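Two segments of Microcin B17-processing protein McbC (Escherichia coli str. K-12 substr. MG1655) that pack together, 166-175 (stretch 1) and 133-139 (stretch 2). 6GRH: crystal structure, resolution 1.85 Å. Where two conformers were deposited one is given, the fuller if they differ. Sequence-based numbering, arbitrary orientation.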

ATOM      1  N   ASN D 166      -0.069  30.174  22.535  1.00 43.57           N
ATOM      2  CA  ASN D 166       1.055  31.055  22.885  1.00 44.01           C
ATOM      3  C   ASN D 166       2.252  30.759  21.984  1.00 42.60           C
ATOM      4  O   ASN D 166       2.307  29.712  21.322  1.00 42.00           O
ATOM      5  CB  ASN D 166       1.437  31.017  24.382  1.00 45.81           C
ATOM      6  CG  ASN D 166       1.754  29.617  24.900  1.00 46.05           C
ATOM      7  OD1 ASN D 166       2.392  28.802  24.240  1.00 46.53           O
ATOM      8  ND2 ASN D 166       1.316  29.348  26.107  1.00 47.96           N
ATOM      9  N   THR D 167       3.194  31.692  21.976  0.50 43.38           N
ATOM     10  CA  THR D 167       4.376  31.624  21.137  0.50 43.14           C
ATOM     11  C   THR D 167       5.294  30.430  21.490  0.50 42.62           C
ATOM     12  O   THR D 167       5.898  29.817  20.603  0.50 41.20           O
ATOM     13  CB  THR D 167       5.118  32.973  21.222  0.50 44.61           C
ATOM     14  OG1 THR D 167       5.457  33.420  19.905  0.50 44.53           O
ATOM     15  CG2 THR D 167       6.354  32.893  22.117  0.50 45.17           C
ATOM     16  N   GLN D 168       5.357  30.083  22.777  1.00 43.33           N
ATOM     17  CA  GLN D 168       6.158  28.921  23.258  1.00 43.63           C
ATOM     18  C   GLN D 168       5.644  27.552  22.781  1.00 41.90           C
ATOM     19  O   GLN D 168       6.439  26.689  22.393  1.00 40.14           O
ATOM     20  CB  GLN D 168       6.263  28.928  24.779  1.00 46.15           C
ATOM     21  CG  GLN D 168       6.986  30.159  25.340  1.00 48.65           C
ATOM     22  CD  GLN D 168       6.074  31.356  25.661  1.00 50.76           C
ATOM     23  OE1 GLN D 168       4.864  31.368  25.359  1.00 50.75           O
ATOM     24  NE2 GLN D 168       6.663  32.375  26.279  1.00 52.95           N
ATOM     25  N   SER D 169       4.325  27.353  22.793  1.00 41.75           N
ATOM     26  CA  SER D 169       3.720  26.107  22.268  1.00 40.81           C
ATOM     27  C   SER D 169       3.989  25.918  20.784  1.00 38.29           C
ATOM     28  O   SER D 169       4.284  24.811  20.338  1.00 37.38           O
ATOM     29  CB  SER D 169       2.203  26.089  22.462  1.00 41.93           C
ATOM     30  OG  SER D 169       1.865  26.198  23.825  1.00 45.51           O
ATOM     31  N   LEU D 170       3.848  26.997  20.015  1.00 37.38           N
ATOM     32  CA  LEU D 170       4.111  26.946  18.591  1.00 35.95           C
ATOM     33  C   LEU D 170       5.540  26.619  18.307  1.00 35.22           C
ATOM     34  O   LEU D 170       5.810  25.826  17.427  1.00 33.62           O
ATOM     35  CB  LEU D 170       3.824  28.276  17.885  1.00 37.01           C
ATOM     36  CG  LEU D 170       2.439  28.519  17.347  1.00 37.11           C
ATOM     37  CD1 LEU D 170       2.360  29.955  16.850  1.00 37.80           C
ATOM     38  CD2 LEU D 170       2.099  27.519  16.245  1.00 35.74           C
ATOM     39  N   TYR D 171       6.445  27.312  18.999  1.00 36.10           N
ATOM     40  CA  TYR D 171       7.880  27.078  18.863  1.00 37.02           C
ATOM     41  C   TYR D 171       8.239  25.619  19.180  1.00 35.55           C
ATOM     42  O   TYR D 171       8.962  24.975  18.422  1.00 34.39           O
ATOM     43  CB  TYR D 171       8.681  28.014  19.771  1.00 40.24           C
ATOM     44  CG  TYR D 171      10.157  27.733  19.742  1.00 42.08           C
ATOM     45  CD1 TYR D 171      10.757  26.942  20.719  1.00 43.30           C
ATOM     46  CD2 TYR D 171      10.952  28.212  18.706  1.00 43.06           C
ATOM     47  CE1 TYR D 171      12.118  26.666  20.682  1.00 44.21           C
ATOM     48  CE2 TYR D 171      12.317  27.948  18.677  1.00 43.67           C
ATOM     49  CZ  TYR D 171      12.888  27.180  19.665  1.00 44.02           C
ATOM     50  OH  TYR D 171      14.229  26.891  19.603  1.00 45.66           O
ATOM     51  N   ARG D 172       7.723  25.113  20.292  1.00 35.54           N
ATOM     52  CA  ARG D 172       7.980  23.731  20.693  1.00 35.48           C
ATOM     53  C   ARG D 172       7.554  22.764  19.578  1.00 33.07           C
ATOM     54  O   ARG D 172       8.344  21.914  19.155  1.00 31.41           O
ATOM     55  CB  ARG D 172       7.270  23.417  22.017  1.00 37.45           C
ATOM     56  CG  ARG D 172       7.476  22.004  22.515  1.00 38.78           C
ATOM     57  CD  ARG D 172       6.802  21.764  23.856  1.00 41.34           C
ATOM     58  NE  ARG D 172       6.442  20.347  23.971  1.00 42.82           N
ATOM     59  CZ  ARG D 172       7.254  19.367  24.385  1.00 44.59           C
ATOM     60  NH1 ARG D 172       8.513  19.615  24.783  1.00 44.94           N
ATOM     61  NH2 ARG D 172       6.785  18.116  24.414  1.00 45.13           N
ATOM     62  N   SER D 173       6.335  22.935  19.072  1.00 31.89           N
ATOM     63  CA  SER D 173       5.819  22.035  18.018  1.00 30.62           C
ATOM     64  C   SER D 173       6.617  22.094  16.704  1.00 29.74           C
ATOM     65  O   SER D 173       6.898  21.059  16.071  1.00 29.06           O
ATOM     66  CB  SER D 173       4.320  22.271  17.779  1.00 30.52           C
ATOM     67  OG  SER D 173       4.071  23.412  16.957  1.00 31.34           O
ATOM     68  N   LEU D 174       7.013  23.291  16.293  1.00 30.00           N
ATOM     69  CA  LEU D 174       7.706  23.444  14.990  1.00 30.36           C
ATOM     70  C   LEU D 174       9.181  23.036  14.986  1.00 30.69           C
ATOM     71  O   LEU D 174       9.707  22.662  13.966  1.00 30.06           O
ATOM     72  CB  LEU D 174       7.599  24.891  14.524  1.00 31.31           C
ATOM     73  CG  LEU D 174       6.206  25.403  14.159  1.00 31.89           C
ATOM     74  CD1 LEU D 174       6.270  26.883  13.855  1.00 33.44           C
ATOM     75  CD2 LEU D 174       5.708  24.683  12.943  1.00 31.54           C
ATOM     76  N   SER D 175       9.846  23.141  16.122  1.00 31.82           N
ATOM     77  CA  SER D 175      11.308  23.020  16.187  1.00 33.14           C
ATOM     78  C   SER D 175      11.769  21.595  16.459  1.00 33.58           C
ATOM     79  O   SER D 175      12.967  21.311  16.390  1.00 34.86           O
ATOM     80  CB  SER D 175      11.862  23.957  17.258  1.00 33.72           C
ATOM     81  OG  SER D 175      11.337  23.634  18.533  1.00 34.50           O
TER
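Stretch 2 133-139: LCRLSEN

How does stretch 2 run across the helix? Residues 133-135 are extended, the end of a strand that begins earlier in the chain, and the rest is loop. The strand crosses helix 167-175 at -121°, nearer antiparallel than parallel, with the axes 8.7 Å apart at closest approach. The backbones come nearest where the strand gives way to loop, with Thr167 CA 4.9 Å from Leu136 CA.

What does Leu136 cover? It buries the most surface of any residue here, 90 Å². Its CA-to-CB bond points sideways, but the end of the side chain comes nearer the helix: CD2 lies 3.8 Å from Leu170 CB, 3.8 Å from Tyr171 N and 3.9 Å from Leu174 CD1. One methyl thus touches successive turns.

What holds Thr167 at the helix start? Its hydroxyl OG1 donates a hydrogen bond to Arg135 O at 2.9 Å, satisfying a strand carbonyl. A water bridges the same end, accepting from Thr167 N at 3.0 Å and donating to Glu138 OE2 at 2.7 Å.

Where does Cys134 fit? It points toward the helix, against two leucines one turn apart: SG is 3.8 Å from Leu170 CD2, and CB is 3.9 Å from Leu174 CD1, extending the apolar contact back along the strand.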

ATOM      1  N   LEU D 133       1.237  31.413   8.763  1.00 32.30           N
ATOM      2  CA  LEU D 133       2.256  32.245   9.378  1.00 33.84           C
ATOM      3  C   LEU D 133       2.195  31.978  10.872  1.00 33.37           C
ATOM      4  O   LEU D 133       1.119  32.085  11.464  1.00 33.05           O
ATOM      5  CB  LEU D 133       1.969  33.709   9.102  1.00 35.60           C
ATOM      6  CG  LEU D 133       2.724  34.762   9.932  1.00 36.95           C
ATOM      7  CD1 LEU D 133       4.218  34.672   9.673  1.00 37.07           C
ATOM      8  CD2 LEU D 133       2.180  36.129   9.566  1.00 38.25           C
ATOM      9  N   CYS D 134       3.334  31.613  11.461  1.00 33.24           N
ATOM     10  CA  CYS D 134       3.424  31.333  12.898  1.00 33.72           C
ATOM     11  C   CYS D 134       4.352  32.331  13.565  1.00 34.67           C
ATOM     12  O   CYS D 134       5.524  32.422  13.199  1.00 34.68           O
ATOM     13  CB  CYS D 134       3.924  29.895  13.128  1.00 33.71           C
ATOM     14  SG  CYS D 134       2.729  28.628  12.627  1.00 34.28           S
ATOM     15  N   ARG D 135       3.828  33.085  14.539  1.00 35.26           N
ATOM     16  CA  ARG D 135       4.609  34.081  15.276  1.00 36.58           C
ATOM     17  C   ARG D 135       5.284  33.375  16.459  1.00 36.87           C
ATOM     18  O   ARG D 135       4.602  32.753  17.262  1.00 36.89           O
ATOM     19  CB  ARG D 135       3.696  35.207  15.762  1.00 37.55           C
ATOM     20  CG  ARG D 135       4.363  36.231  16.653  1.00 39.19           C
ATOM     21  CD  ARG D 135       3.463  37.447  16.842  1.00 39.97           C
ATOM     22  NE  ARG D 135       4.019  38.381  17.805  1.00 41.32           N
ATOM     23  CZ  ARG D 135       3.895  38.292  19.136  1.00 41.48           C
ATOM     24  NH1 ARG D 135       3.224  37.295  19.719  1.00 40.38           N
ATOM     25  NH2 ARG D 135       4.460  39.218  19.893  1.00 42.60           N
ATOM     26  N   LEU D 136       6.606  33.477  16.556  1.00 37.37           N
ATOM     27  CA  LEU D 136       7.406  32.625  17.459  1.00 37.59           C
ATOM     28  C   LEU D 136       8.196  33.336  18.538  1.00 39.79           C
ATOM     29  O   LEU D 136       8.811  32.660  19.375  1.00 40.34           O
ATOM     30  CB  LEU D 136       8.405  31.797  16.655  1.00 36.58           C
ATOM     31  CG  LEU D 136       7.825  30.858  15.606  1.00 35.37           C
ATOM     32  CD1 LEU D 136       8.952  30.122  14.920  1.00 35.17           C
ATOM     33  CD2 LEU D 136       6.866  29.894  16.267  1.00 35.28           C
ATOM     34  N   SER D 137       8.219  34.666  18.505  1.00 41.26           N
ATOM     35  CA  SER D 137       8.923  35.456  19.515  1.00 42.55           C
ATOM     36  C   SER D 137       8.047  36.619  19.930  1.00 44.44           C
ATOM     37  O   SER D 137       7.369  37.214  19.088  1.00 43.16           O
ATOM     38  CB  SER D 137      10.222  36.000  18.925  1.00 42.91           C
ATOM     39  OG  SER D 137      10.761  37.048  19.722  1.00 44.39           O
ATOM     40  N   GLU D 138       8.104  36.981  21.217  1.00 46.46           N
ATOM     41  CA  GLU D 138       7.461  38.209  21.674  1.00 49.06           C
ATOM     42  C   GLU D 138       8.169  39.466  21.159  1.00 48.84           C
ATOM     43  O   GLU D 138       7.623  40.551  21.284  1.00 49.85           O
ATOM     44  CB  GLU D 138       7.311  38.237  23.206  1.00 51.99           C
ATOM     45  CG  GLU D 138       6.445  37.093  23.760  1.00 53.23           C
ATOM     46  CD  GLU D 138       5.032  36.978  23.149  1.00 54.21           C
ATOM     47  OE1 GLU D 138       4.370  38.018  22.861  1.00 55.97           O
ATOM     48  OE2 GLU D 138       4.571  35.824  22.975  1.00 53.86           O
ATOM     49  N   ASN D 139       9.365  39.314  20.581  1.00 47.82           N
ATOM     50  CA  ASN D 139      10.024  40.405  19.855  1.00 48.82           C
ATOM     51  C   ASN D 139       9.576  40.550  18.398  1.00 47.33           C
ATOM     52  O   ASN D 139      10.140  41.341  17.647  1.00 46.89           O
ATOM     53  CB  ASN D 139      11.556  40.274  19.931  1.00 49.47           C
ATOM     54  CG  ASN D 139      12.155  41.077  21.054  1.00 51.91           C
ATOM     55  OD1 ASN D 139      11.766  42.225  21.292  1.00 53.39           O
ATOM     56  ND2 ASN D 139      13.139  40.502  21.725  1.00 52.64           N
TER
HETATM   57  O   HOH W   1       2.517  34.109  23.533  1.00 49.48           O